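Local coordinates for nucleoporin NUP170 (Chaetomium thermophilum, PDB 5HAX), which is a scaffold nucleoporin of the symmetric core of the nuclear pore, with an N-terminal domain that binds Nup53, at residues H56-V62 and W95-H99; A79-Y83 and S157-T161; N400-V406 and T430-N436; G437-I443 and F474-T480. Residues are numbered along the deposited sequence.

In the fold
All four contacts lie in the N-terminal beta-propeller and run through four consecutive blades. Contacts 3 and 4 join neighbouring strands within a blade and centre on main-chain hydrogen bonds, to which contact 4 adds about as many through Asn and Thr side chains; contacts 1 and 2 span successive blades and rely on aromatic faces, aliphatic packing, waters and, in contact 2, a tyrosine hydroxyl. Strand 50-57 of contact 1 shares its sheet with contact 4, closing the ring, and the two meet where I58 N approaches T480 O (3.2 Å). Contact 3 touches contact 4 through D402 OD2 and T440 N (2.8 Å). Each mixes buried with solvent-facing residues; contact 3 covers the most surface, contact 2 the least.

Contact 1: residues H56-V62 and W95-H99; sequences HNIPDKV and WDYTH
The 56-62 backbone is extended through H56 and N57, the end of strand 50-57, keeps psi near 140° at I58 and P59, and then turns into helix 60-67, with P59 at the N-cap. Segment 95-99 finishes strand 91-96 and folds into a type I turn from D96 to H99. In the beta-propeller these are the outer strand of the ring-closing blade, with the helix that follows it, and the third strand of the next blade. The two backbones do not pair: their nearest CA atoms, H56 and Y97, are 6.2 Å apart, and no direct hydrogen bond crosses. The turn is fixed from within by an Asx turn, D96 OD1 accepting from T98 N (3.1 Å) and also from T98 OG1 (2.8 Å).

W95 (chi1 76°, p; chi2 92°) presents one indole face to the start of the helix. P59 CD lies 3.8 Å from the centroid of the W95 five-membered ring and V62 CG2 4.3 Å from that of the W95 six-membered ring, both CH-pi contacts, while I58 CG2 approaches W95 CZ2 obliquely at 4.4 Å. At the other end H56, rotamer m, covers the turn: T98 CA is 4.3 Å from the H56 ring centroid, and Y97 O comes within 3.0 Å of H56 CG over the same face. Between these two patches a water donates to N57 O (2.5 Å) and accepts from W95 NE1 (3.2 Å).

Contact 2: residues A79-Y83 and S157-T161; sequences AEIGY and SKSLT
Y83 offers one face of its ring to L160, whose CD1 sits 3.9 Å from the Y83 ring centroid and only 4° off the normal, a well-centred CH-pi contact. The pair joins two successive blades of the beta-propeller: residues 79-83 form the turn between strands 73-78 and 83-88, the first two of one blade, and 157-161 lead into strand 159-170, the outer strand of the next. In the turn, A79 and E80 have helical angles, I81 is at -123/8° and G82 has positive phi (73/29°); G82 and Y83 both face the last residue of strand 73-78, which makes a G1 beta bulge and starts the second strand. Segment 157-161 is extended throughout. The nearest CA atoms, I81 and K158, lie 6.1 Å apart.

Y83 (chi1 -85°, m) points toward the neighbouring blade, and its OH donates to K158 O at 2.6 Å, a short direct hydrogen bond. L160 (chi1 t) also meets I81 (chi1 57°, p), CD1 to CD1 at 3.9 Å. K158 (m, m, t, p) curls back over the turn, with its CG 3.9 Å from I81 CB. Two waters bridge the remaining gap. One lies 2.6 Å from I81 O and accepts a weak bond from K158 N (3.3 Å); the other accepts from K158 NZ at 2.9 Å and gives a weak bond to E80 O at 3.4 Å.

Contact 3: residues N400-V406 and T430-N436; sequences NQDMLFV and TWIELEN
Q401, with chi1 and chi2 both t, reaches across so that its NE2 donates to E433 OE2 and to L434 O, each at 2.8 Å. One step further out, N436 ND2 donates to N400 OD1 at 2.6 Å. Beyond these side-chain links, strands 403-406 and 430-433 run antiparallel, their axes 4.7 Å apart at closest and their directions at 150°. L404 and I432 form a hydrogen-bonded pair (L404 N to I432 O 3.0 Å, I432 N to L404 O 2.7 Å), as do V406 and T430 (2.9 Å for both V406 N to T430 O and T430 N to V406 O). M403-E433 and F405-W431 are the non-hydrogen-bonded pairs.

On their face W431 (m, chi2 98°) folds over the partner strand: F405 CB is 3.9 Å from the centroid of the W431 six-membered ring, the F405 ring meets it edge-to-face (centroids 5.5 Å), and M403 CB touches W431 CZ3 at 3.6 Å. On the face of L404, I432, V406 and T430, V406 CG2 lies 3.9 Å from I432 CD1; past the strand end L404 CD1 is 4.2 Å from L434 CD1. Strands 403-409 and 427-433 are the last two of four consecutive antiparallel strands, the up-and-down order of a beta-propeller blade, extended here by parallel strand 39-41, where T430 OG1 bonds Q41 O.

Contact 4: residues G437-I443 and F474-T480; sequences GNRTIEI and FAVLTNT
L477, I443 and N479 bury the most surface here, along antiparallel strands 440-443 and 474-478 (axes 4.6 Å apart, directions at 154°), the inner pair of the propeller's ring-closing blade. L477 faces a classic bulge at I441 and E442: its O accepts from I441 N (2.8 Å) and weakly from E442 N (3.4 Å), and its N donates to E442 O (2.8 Å). The L477 side chain (t, p) packs its CD2 4.2 Å from I441 CG2. I443 (m, t) lies on the other face, CG1 4.0 Å from V476 CG1 and CG2 4.3 Å from F474 CB. Toward the start of 437-443 and the end of 474-480, N479 (chi1 59°, p) uses its side-chain amide twice, OD1 accepting from R439 N (2.9 Å) and ND2 donating to G437 O (3.1 Å), while T480 OG1 donates to N438 OD1 at 2.5 Å. Asn and Thr side chains, with a weak main-chain bond from N479 N to R439 O (3.2 Å), thus take over from the strand pairing, and this polar end contrasts with the aliphatic packing of I443 and L477.

Contact 1: residues H56-V62 and W95-H99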
loop_
_atom_site.group_PDB
_atom_site.type_symbol
_atom_site.label_atom_id
_atom_site.label_comp_id
_atom_site.label_asym_id
_atom_site.label_seq_id
_atom_site.Cartn_x
_atom_site.Cartn_y
_atom_site.Cartn_z
ATOM N N HIS A 56 12.331 -3.573 17.350
ATOM C CA HIS A 56 13.753 -3.827 17.123
ATOM C C HIS A 56 14.558 -2.684 17.726
ATOM O O HIS A 56 14.498 -1.553 17.235
ATOM C CB HIS A 56 14.061 -3.965 15.630
ATOM C CG HIS A 56 13.248 -5.011 14.936
ATOM N ND1 HIS A 56 13.454 -6.361 15.124
ATOM C CD2 HIS A 56 12.238 -4.906 14.040
ATOM C CE1 HIS A 56 12.600 -7.042 14.380
ATOM N NE2 HIS A 56 11.851 -6.183 13.713
ATOM N N ASN A 57 15.322 -2.981 18.773
ATOM C CA ASN A 57 16.137 -1.964 19.422
ATOM C C ASN A 57 17.269 -1.505 18.511
ATOM O O ASN A 57 17.755 -2.250 17.656
ATOM C CB ASN A 57 16.718 -2.499 20.731
ATOM C CG ASN A 57 15.683 -2.588 21.834
ATOM O OD1 ASN A 57 15.336 -1.585 22.456
ATOM N ND2 ASN A 57 15.189 -3.795 22.088
ATOM N N ILE A 58 17.681 -0.257 18.698
ATOM C CA ILE A 58 18.873 0.250 18.010
ATOM C C ILE A 58 20.098 -0.489 18.544
ATOM O O ILE A 58 20.219 -0.667 19.769
ATOM C CB ILE A 58 19.007 1.763 18.219
ATOM C CG1 ILE A 58 17.884 2.500 17.481
ATOM C CG2 ILE A 58 20.365 2.263 17.725
ATOM C CD1 ILE A 58 17.779 3.976 17.824
ATOM N N PRO A 59 21.017 -0.943 17.690
ATOM C CA PRO A 59 22.210 -1.635 18.194
ATOM C C PRO A 59 23.009 -0.767 19.157
ATOM O O PRO A 59 23.087 0.455 19.011
ATOM C CB PRO A 59 23.009 -1.937 16.921
ATOM C CG PRO A 59 21.983 -1.984 15.839
ATOM C CD PRO A 59 20.949 -0.968 16.218
ATOM N N ASP A 60 23.606 -1.423 20.157
ATOM C CA ASP A 60 24.372 -0.705 21.171
ATOM C C ASP A 60 25.538 0.062 20.562
ATOM O O ASP A 60 25.877 1.151 21.038
ATOM C CB ASP A 60 24.884 -1.679 22.234
ATOM C CG ASP A 60 23.772 -2.233 23.107
ATOM O OD1 ASP A 60 22.828 -1.479 23.426
ATOM O OD2 ASP A 60 23.845 -3.422 23.478
ATOM N N LYS A 61 26.162 -0.483 19.516
ATOM C CA LYS A 61 27.277 0.210 18.879
ATOM C C LYS A 61 26.842 1.544 18.284
ATOM O O LYS A 61 27.633 2.494 18.248
ATOM C CB LYS A 61 27.897 -0.682 17.802
ATOM C CG LYS A 61 28.835 -1.748 18.355
ATOM C CD LYS A 61 28.857 -2.997 17.481
ATOM C CE LYS A 61 29.542 -2.753 16.146
ATOM N NZ LYS A 61 29.230 -3.830 15.164
ATOM N N VAL A 62 25.594 1.638 17.817
ATOM C CA VAL A 62 25.087 2.910 17.313
ATOM C C VAL A 62 24.901 3.897 18.460
ATOM O O VAL A 62 25.123 5.102 18.302
ATOM C CB VAL A 62 23.779 2.688 16.531
ATOM C CG1 VAL A 62 23.216 4.016 16.036
ATOM C CG2 VAL A 62 24.012 1.742 15.364
ATOM N N TRP A 95 22.277 -0.488 8.914
ATOM C CA TRP A 95 22.112 -1.813 9.497
ATOM C C TRP A 95 20.711 -2.338 9.214
ATOM O O TRP A 95 19.753 -1.572 9.096
ATOM C CB TRP A 95 22.382 -1.800 11.007
ATOM C CG TRP A 95 21.283 -1.205 11.841
ATOM C CD1 TRP A 95 20.243 -1.871 12.424
ATOM C CD2 TRP A 95 21.128 0.172 12.203
ATOM N NE1 TRP A 95 19.447 -0.993 13.120
ATOM C CE2 TRP A 95 19.970 0.268 13.000
ATOM C CE3 TRP A 95 21.854 1.336 11.927
ATOM C CZ2 TRP A 95 19.522 1.478 13.521
ATOM C CZ3 TRP A 95 21.407 2.536 12.447
ATOM C CH2 TRP A 95 20.252 2.598 13.235
ATOM N N ASP A 96 20.617 -3.663 9.106
ATOM C CA ASP A 96 19.350 -4.358 8.896
ATOM C C ASP A 96 18.647 -4.513 10.240
ATOM O O ASP A 96 19.093 -5.284 11.097
ATOM C CB ASP A 96 19.612 -5.713 8.241
ATOM C CG ASP A 96 18.389 -6.607 8.221
ATOM O OD1 ASP A 96 17.254 -6.089 8.190
ATOM O OD2 ASP A 96 18.569 -7.842 8.232
ATOM N N TYR A 97 17.544 -3.785 10.433
ATOM C CA TYR A 97 16.868 -3.788 11.725
ATOM C C TYR A 97 16.023 -5.034 11.956
ATOM O O TYR A 97 15.606 -5.270 13.094
ATOM C CB TYR A 97 15.997 -2.536 11.881
ATOM C CG TYR A 97 14.864 -2.398 10.882
ATOM C CD1 TYR A 97 13.700 -3.145 11.010
ATOM C CD2 TYR A 97 14.950 -1.497 9.829
ATOM C CE1 TYR A 97 12.664 -3.013 10.105
ATOM C CE2 TYR A 97 13.917 -1.356 8.922
ATOM C CZ TYR A 97 12.779 -2.117 9.064
ATOM O OH TYR A 97 11.751 -1.979 8.161
ATOM N N THR A 98 15.762 -5.835 10.921
ATOM C CA THR A 98 15.063 -7.100 11.117
ATOM C C THR A 98 15.974 -8.170 11.700
ATOM O O THR A 98 15.479 -9.134 12.296
ATOM C CB THR A 98 14.478 -7.605 9.793
ATOM O OG1 THR A 98 15.528 -8.099 8.956
ATOM C CG2 THR A 98 13.722 -6.492 9.069
ATOM N N HIS A 99 17.288 -8.017 11.546
ATOM C CA HIS A 99 18.262 -8.975 12.045
ATOM C C HIS A 99 18.415 -8.827 13.560
ATOM O O HIS A 99 18.464 -7.704 14.070
ATOM C CB HIS A 99 19.606 -8.758 11.353
ATOM C CG HIS A 99 20.596 -9.857 11.583
ATOM N ND1 HIS A 99 21.292 -9.994 12.763
ATOM C CD2 HIS A 99 21.017 -10.862 10.779
ATOM C CE1 HIS A 99 22.092 -11.042 12.681
ATOM N NE2 HIS A 99 21.945 -11.585 11.486
HETATM O O HOH W 1 17.458 -2.391 15.159
#

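Contact 2: residues A79-Y83 and S157-T161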
loop_
_atom_site.group_PDB
_atom_site.type_symbol
_atom_site.label_atom_id
_atom_site.label_comp_id
_atom_site.label_asym_id
_atom_site.label_seq_id
_atom_site.Cartn_x
_atom_site.Cartn_y
_atom_site.Cartn_z
ATOM N N ALA A 79 12.784 1.819 4.794
ATOM C CA ALA A 79 11.776 0.796 5.055
ATOM C C ALA A 79 11.561 -0.138 3.870
ATOM O O ALA A 79 11.094 -1.266 4.066
ATOM C CB ALA A 79 10.450 1.459 5.433
ATOM N N GLU A 80 11.886 0.300 2.651
ATOM C CA GLU A 80 11.654 -0.531 1.473
ATOM C C GLU A 80 12.492 -1.803 1.502
ATOM O O GLU A 80 12.099 -2.819 0.916
ATOM C CB GLU A 80 11.962 0.267 0.205
ATOM C CG GLU A 80 11.600 -0.444 -1.094
ATOM C CD GLU A 80 12.241 0.200 -2.308
ATOM O OE1 GLU A 80 12.392 1.441 -2.316
ATOM O OE2 GLU A 80 12.604 -0.538 -3.249
ATOM N N ILE A 81 13.640 -1.771 2.180
ATOM C CA ILE A 81 14.578 -2.884 2.221
ATOM C C ILE A 81 14.869 -3.331 3.649
ATOM O O ILE A 81 15.761 -4.149 3.867
ATOM C CB ILE A 81 15.888 -2.530 1.488
ATOM C CG1 ILE A 81 16.512 -1.272 2.100
ATOM C CG2 ILE A 81 15.618 -2.325 0.005
ATOM C CD1 ILE A 81 17.918 -0.987 1.621
ATOM N N GLY A 82 14.137 -2.802 4.626
ATOM C CA GLY A 82 14.310 -3.232 6.001
ATOM C C GLY A 82 15.585 -2.748 6.656
ATOM O O GLY A 82 16.099 -3.419 7.556
ATOM N N TYR A 83 16.099 -1.592 6.242
ATOM C CA TYR A 83 17.319 -1.027 6.798
ATOM C C TYR A 83 17.032 0.319 7.451
ATOM O O TYR A 83 16.126 1.050 7.039
ATOM C CB TYR A 83 18.394 -0.845 5.721
ATOM C CG TYR A 83 19.225 -2.080 5.468
ATOM C CD1 TYR A 83 18.740 -3.116 4.683
ATOM C CD2 TYR A 83 20.496 -2.207 6.009
ATOM C CE1 TYR A 83 19.495 -4.246 4.449
ATOM C CE2 TYR A 83 21.261 -3.336 5.780
ATOM C CZ TYR A 83 20.755 -4.352 4.998
ATOM O OH TYR A 83 21.510 -5.478 4.765
ATOM N N SER A 157 15.852 -10.871 4.636
ATOM C CA SER A 157 16.322 -9.505 4.817
ATOM C C SER A 157 17.423 -9.232 3.805
ATOM O O SER A 157 18.348 -10.038 3.658
ATOM C CB SER A 157 16.831 -9.280 6.242
ATOM O OG SER A 157 17.916 -10.140 6.540
ATOM N N LYS A 158 17.325 -8.094 3.122
ATOM C CA LYS A 158 18.197 -7.810 1.990
ATOM C C LYS A 158 19.655 -7.726 2.430
ATOM O O LYS A 158 19.974 -7.159 3.478
ATOM C CB LYS A 158 17.774 -6.498 1.321
ATOM C CG LYS A 158 16.281 -6.393 0.997
ATOM C CD LYS A 158 15.881 -7.279 -0.175
ATOM C CE LYS A 158 14.366 -7.429 -0.270
ATOM N NZ LYS A 158 13.657 -6.120 -0.348
ATOM N N SER A 159 20.540 -8.307 1.622
ATOM C CA SER A 159 21.982 -8.174 1.807
ATOM C C SER A 159 22.450 -6.929 1.066
ATOM O O SER A 159 22.218 -6.799 -0.141
ATOM C CB SER A 159 22.716 -9.412 1.294
ATOM O OG SER A 159 24.109 -9.171 1.205
ATOM N N LEU A 160 23.119 -6.027 1.777
ATOM C CA LEU A 160 23.455 -4.706 1.259
ATOM C C LEU A 160 24.964 -4.592 1.075
ATOM O O LEU A 160 25.726 -4.761 2.033
ATOM C CB LEU A 160 22.942 -3.618 2.202
ATOM C CG LEU A 160 22.826 -2.218 1.599
ATOM C CD1 LEU A 160 21.704 -1.452 2.275
ATOM C CD2 LEU A 160 24.140 -1.461 1.723
ATOM N N THR A 161 25.384 -4.300 -0.156
ATOM C CA THR A 161 26.779 -4.048 -0.491
ATOM C C THR A 161 26.872 -2.743 -1.269
ATOM O O THR A 161 26.005 -2.442 -2.095
ATOM C CB THR A 161 27.376 -5.195 -1.317
ATOM O OG1 THR A 161 26.603 -5.385 -2.508
ATOM C CG2 THR A 161 27.389 -6.485 -0.510
HETATM O O HOH W 2 12.593 -5.840 2.355
HETATM O O HOH W 3 16.229 -6.151 5.534
#

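Contact 3: residues N400-V406 and T430-N436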
loop_
_atom_site.group_PDB
_atom_site.type_symbol
_atom_site.label_atom_id
_atom_site.label_comp_id
_atom_site.label_asym_id
_atom_site.label_seq_id
_atom_site.Cartn_x
_atom_site.Cartn_y
_atom_site.Cartn_z
ATOM N N ASN A 400 7.641 14.727 26.360
ATOM C CA ASN A 400 8.422 13.519 26.592
ATOM C C ASN A 400 7.874 12.292 25.883
ATOM O O ASN A 400 8.660 11.430 25.482
ATOM C CB ASN A 400 8.498 13.220 28.093
ATOM C CG ASN A 400 7.171 12.751 28.658
ATOM O OD1 ASN A 400 6.940 11.552 28.819
ATOM N ND2 ASN A 400 6.286 13.697 28.954
ATOM N N GLN A 401 6.557 12.195 25.710
ATOM C CA GLN A 401 5.910 10.997 25.192
ATOM C C GLN A 401 5.087 11.342 23.962
ATOM O O GLN A 401 4.249 12.250 24.004
ATOM C CB GLN A 401 5.014 10.362 26.258
ATOM C CG GLN A 401 4.503 8.980 25.890
ATOM C CD GLN A 401 3.546 8.417 26.925
ATOM O OE1 GLN A 401 3.035 9.144 27.777
ATOM N NE2 GLN A 401 3.302 7.114 26.857
ATOM N N ASP A 402 5.324 10.614 22.873
ATOM C CA ASP A 402 4.500 10.714 21.678
ATOM C C ASP A 402 3.328 9.749 21.777
ATOM O O ASP A 402 3.461 8.645 22.314
ATOM C CB ASP A 402 5.315 10.400 20.420
ATOM C CG ASP A 402 6.325 11.480 20.087
ATOM O OD1 ASP A 402 6.286 12.555 20.719
ATOM O OD2 ASP A 402 7.153 11.255 19.178
ATOM N N MET A 403 2.178 10.179 21.265
ATOM C CA MET A 403 1.012 9.320 21.093
ATOM C C MET A 403 0.745 9.172 19.603
ATOM O O MET A 403 0.771 10.162 18.863
ATOM C CB MET A 403 -0.220 9.896 21.798
ATOM C CG MET A 403 -0.120 9.952 23.320
ATOM S SD MET A 403 0.173 8.350 24.109
ATOM C CE MET A 403 -1.222 7.391 23.520
ATOM N N LEU A 404 0.491 7.941 19.170
ATOM C CA LEU A 404 0.300 7.623 17.760
ATOM C C LEU A 404 -1.183 7.394 17.497
ATOM O O LEU A 404 -1.767 6.430 18.002
ATOM C CB LEU A 404 1.111 6.387 17.377
ATOM C CG LEU A 404 2.013 6.531 16.156
ATOM C CD1 LEU A 404 3.138 7.509 16.449
ATOM C CD2 LEU A 404 2.560 5.172 15.746
ATOM N N PHE A 405 -1.792 8.279 16.710
ATOM C CA PHE A 405 -3.133 8.044 16.190
ATOM C C PHE A 405 -3.017 7.384 14.825
ATOM O O PHE A 405 -2.298 7.880 13.951
ATOM C CB PHE A 405 -3.931 9.343 16.078
ATOM C CG PHE A 405 -5.270 9.164 15.419
ATOM C CD1 PHE A 405 -6.299 8.515 16.082
ATOM C CD2 PHE A 405 -5.496 9.627 14.133
ATOM C CE1 PHE A 405 -7.530 8.335 15.477
ATOM C CE2 PHE A 405 -6.727 9.453 13.524
ATOM C CZ PHE A 405 -7.744 8.808 14.197
ATOM N N VAL A 406 -3.716 6.267 14.649
ATOM C CA VAL A 406 -3.671 5.502 13.409
ATOM C C VAL A 406 -5.099 5.177 12.997
ATOM O O VAL A 406 -5.887 4.683 13.811
ATOM C CB VAL A 406 -2.841 4.211 13.554
ATOM C CG1 VAL A 406 -2.483 3.671 12.182
ATOM C CG2 VAL A 406 -1.582 4.470 14.368
ATOM N N THR A 430 -7.587 4.205 16.077
ATOM C CA THR A 430 -7.063 3.687 17.335
ATOM C C THR A 430 -5.846 4.502 17.749
ATOM O O THR A 430 -5.205 5.159 16.924
ATOM C CB THR A 430 -6.695 2.200 17.226
ATOM O OG1 THR A 430 -6.340 1.695 18.520
ATOM C CG2 THR A 430 -5.532 1.994 16.261
ATOM N N TRP A 431 -5.533 4.435 19.043
ATOM C CA TRP A 431 -4.376 5.103 19.633
ATOM C C TRP A 431 -3.350 4.057 20.050
ATOM O O TRP A 431 -3.656 3.180 20.864
ATOM C CB TRP A 431 -4.778 5.932 20.851
ATOM C CG TRP A 431 -5.429 7.233 20.541
ATOM C CD1 TRP A 431 -6.766 7.497 20.532
ATOM C CD2 TRP A 431 -4.772 8.462 20.215
ATOM N NE1 TRP A 431 -6.984 8.817 20.216
ATOM C CE2 TRP A 431 -5.775 9.431 20.016
ATOM C CE3 TRP A 431 -3.432 8.838 20.070
ATOM C CZ2 TRP A 431 -5.484 10.750 19.680
ATOM C CZ3 TRP A 431 -3.144 10.150 19.734
ATOM C CH2 TRP A 431 -4.165 11.090 19.543
ATOM N N ILE A 432 -2.135 4.170 19.521
ATOM C CA ILE A 432 -1.021 3.301 19.894
ATOM C C ILE A 432 -0.065 4.118 20.749
ATOM O O ILE A 432 0.464 5.142 20.297
ATOM C CB ILE A 432 -0.316 2.723 18.659
ATOM C CG1 ILE A 432 -1.243 1.722 17.964
ATOM C CG2 ILE A 432 0.998 2.047 19.056
ATOM C CD1 ILE A 432 -0.789 1.317 16.586
ATOM N N GLU A 433 0.163 3.661 21.977
ATOM C CA GLU A 433 1.010 4.370 22.924
ATOM C C GLU A 433 2.452 3.897 22.797
ATOM O O GLU A 433 2.718 2.691 22.767
ATOM C CB GLU A 433 0.513 4.157 24.354
ATOM C CG GLU A 433 1.310 4.922 25.402
ATOM C CD GLU A 433 0.716 4.806 26.793
ATOM O OE1 GLU A 433 -0.270 4.058 26.961
ATOM O OE2 GLU A 433 1.235 5.465 27.718
ATOM N N LEU A 434 3.373 4.852 22.712
ATOM C CA LEU A 434 4.801 4.588 22.792
ATOM C C LEU A 434 5.302 4.956 24.185
ATOM O O LEU A 434 4.802 5.891 24.815
ATOM C CB LEU A 434 5.565 5.382 21.728
ATOM C CG LEU A 434 5.120 5.169 20.277
ATOM C CD1 LEU A 434 5.880 6.105 19.347
ATOM C CD2 LEU A 434 5.302 3.715 19.843
ATOM N N GLU A 435 6.290 4.206 24.664
ATOM C CA GLU A 435 6.762 4.369 26.031
ATOM C C GLU A 435 7.414 5.736 26.229
ATOM O O GLU A 435 7.751 6.444 25.276
ATOM C CB GLU A 435 7.752 3.261 26.392
ATOM C CG GLU A 435 7.120 1.882 26.505
ATOM C CD GLU A 435 8.115 0.815 26.924
ATOM O OE1 GLU A 435 7.680 -0.315 27.231
ATOM O OE2 GLU A 435 9.329 1.106 26.944
ATOM N N ASN A 436 7.582 6.102 27.499
ATOM C CA ASN A 436 8.226 7.362 27.846
ATOM C C ASN A 436 9.647 7.399 27.302
ATOM O O ASN A 436 10.437 6.478 27.529
ATOM C CB ASN A 436 8.230 7.547 29.364
ATOM C CG ASN A 436 9.188 8.634 29.821
ATOM O OD1 ASN A 436 10.217 8.351 30.437
ATOM N ND2 ASN A 436 8.855 9.884 29.523
#

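Contact 4: residues G437-I443 and F474-T480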
loop_
_atom_site.group_PDB
_atom_site.type_symbol
_atom_site.label_atom_id
_atom_site.label_comp_id
_atom_site.label_asym_id
_atom_site.label_seq_id
_atom_site.Cartn_x
_atom_site.Cartn_y
_atom_site.Cartn_z
ATOM N N GLY A 437 9.967 8.469 26.576
ATOM C CA GLY A 437 11.260 8.642 25.956
ATOM C C GLY A 437 11.284 8.356 24.470
ATOM O O GLY A 437 12.231 8.767 23.790
ATOM N N ASN A 438 10.272 7.665 23.947
ATOM C CA ASN A 438 10.204 7.352 22.524
ATOM C C ASN A 438 9.758 8.591 21.759
ATOM O O ASN A 438 8.595 9.000 21.848
ATOM C CB ASN A 438 9.250 6.189 22.270
ATOM C CG ASN A 438 9.924 4.835 22.407
ATOM O OD1 ASN A 438 10.615 4.379 21.496
ATOM N ND2 ASN A 438 9.718 4.182 23.545
ATOM N N ARG A 439 10.680 9.192 21.013
ATOM C CA ARG A 439 10.368 10.268 20.081
ATOM C C ARG A 439 10.339 9.689 18.673
ATOM O O ARG A 439 11.360 9.196 18.181
ATOM C CB ARG A 439 11.396 11.395 20.176
ATOM C CG ARG A 439 11.059 12.610 19.324
ATOM C CD ARG A 439 12.133 13.680 19.435
ATOM N NE ARG A 439 11.613 15.010 19.137
ATOM C CZ ARG A 439 10.921 15.752 19.998
ATOM N NH1 ARG A 439 10.485 16.953 19.643
ATOM N NH2 ARG A 439 10.658 15.293 21.217
ATOM N N THR A 440 9.175 9.742 18.032
ATOM C CA THR A 440 9.051 9.234 16.673
ATOM C C THR A 440 9.810 10.131 15.705
ATOM O O THR A 440 9.749 11.360 15.792
ATOM C CB THR A 440 7.579 9.146 16.269
ATOM O OG1 THR A 440 6.864 8.360 17.230
ATOM C CG2 THR A 440 7.431 8.512 14.887
ATOM N N ILE A 441 10.529 9.504 14.779
ATOM C CA ILE A 441 11.350 10.204 13.798
ATOM C C ILE A 441 10.780 10.056 12.392
ATOM O O ILE A 441 10.665 11.034 11.653
ATOM C CB ILE A 441 12.812 9.704 13.856
ATOM C CG1 ILE A 441 13.444 10.102 15.195
ATOM C CG2 ILE A 441 13.630 10.271 12.693
ATOM C CD1 ILE A 441 14.771 9.438 15.470
ATOM N N GLU A 442 10.419 8.836 12.005
ATOM C CA GLU A 442 9.996 8.568 10.639
ATOM C C GLU A 442 9.145 7.307 10.627
ATOM O O GLU A 442 9.303 6.428 11.479
ATOM C CB GLU A 442 11.207 8.413 9.711
ATOM C CG GLU A 442 10.894 8.568 8.235
ATOM C CD GLU A 442 12.109 8.340 7.353
ATOM O OE1 GLU A 442 13.237 8.292 7.889
ATOM O OE2 GLU A 442 11.935 8.206 6.123
ATOM N N ILE A 443 8.239 7.234 9.655
ATOM C CA ILE A 443 7.378 6.074 9.455
ATOM C C ILE A 443 7.378 5.747 7.969
ATOM O O ILE A 443 7.111 6.623 7.140
ATOM C CB ILE A 443 5.943 6.326 9.961
ATOM C CG1 ILE A 443 5.963 6.629 11.463
ATOM C CG2 ILE A 443 5.051 5.117 9.673
ATOM C CD1 ILE A 443 4.607 6.991 12.051
ATOM N N PHE A 474 4.196 -1.333 8.610
ATOM C CA PHE A 474 4.818 -0.016 8.657
ATOM C C PHE A 474 5.866 0.012 9.757
ATOM O O PHE A 474 5.591 -0.390 10.892
ATOM C CB PHE A 474 3.765 1.069 8.893
ATOM C CG PHE A 474 2.562 0.932 8.011
ATOM C CD1 PHE A 474 2.491 1.605 6.802
ATOM C CD2 PHE A 474 1.511 0.111 8.380
ATOM C CE1 PHE A 474 1.386 1.471 5.983
ATOM C CE2 PHE A 474 0.407 -0.029 7.566
ATOM C CZ PHE A 474 0.345 0.654 6.366
ATOM N N ALA A 475 7.063 0.478 9.411
ATOM C CA ALA A 475 8.160 0.600 10.361
ATOM C C ALA A 475 8.136 1.996 10.970
ATOM O O ALA A 475 8.273 2.991 10.251
ATOM C CB ALA A 475 9.496 0.332 9.672
ATOM N N VAL A 476 7.963 2.065 12.287
ATOM C CA VAL A 476 7.931 3.323 13.026
ATOM C C VAL A 476 9.295 3.471 13.693
ATOM O O VAL A 476 9.590 2.800 14.686
ATOM C CB VAL A 476 6.793 3.352 14.052
ATOM C CG1 VAL A 476 6.790 4.676 14.815
ATOM C CG2 VAL A 476 5.458 3.124 13.369
ATOM N N LEU A 477 10.129 4.355 13.149
ATOM C CA LEU A 477 11.450 4.602 13.712
ATOM C C LEU A 477 11.355 5.622 14.837
ATOM O O LEU A 477 10.826 6.721 14.643
ATOM C CB LEU A 477 12.406 5.101 12.629
ATOM C CG LEU A 477 13.796 5.554 13.090
ATOM C CD1 LEU A 477 14.604 4.379 13.621
ATOM C CD2 LEU A 477 14.534 6.251 11.957
ATOM N N THR A 478 11.861 5.254 16.008
ATOM C CA THR A 478 12.015 6.163 17.137
ATOM C C THR A 478 13.496 6.285 17.479
ATOM O O THR A 478 14.359 5.663 16.852
ATOM C CB THR A 478 11.224 5.681 18.358
ATOM O OG1 THR A 478 11.872 4.541 18.938
ATOM C CG2 THR A 478 9.795 5.320 17.977
ATOM N N ASN A 479 13.786 7.097 18.492
ATOM C CA ASN A 479 15.151 7.270 18.967
ATOM C C ASN A 479 15.647 6.078 19.775
ATOM O O ASN A 479 16.814 6.075 20.184
ATOM C CB ASN A 479 15.256 8.544 19.811
ATOM C CG ASN A 479 14.325 8.530 21.007
ATOM O OD1 ASN A 479 13.245 7.941 20.960
ATOM N ND2 ASN A 479 14.739 9.182 22.086
ATOM N N THR A 480 14.797 5.074 20.008
ATOM C CA THR A 480 15.170 3.881 20.753
ATOM C C THR A 480 15.060 2.594 19.948
ATOM O O THR A 480 15.663 1.591 20.346
ATOM C CB THR A 480 14.298 3.736 22.012
ATOM O OG1 THR A 480 12.959 3.395 21.636
ATOM C CG2 THR A 480 14.289 5.032 22.813
#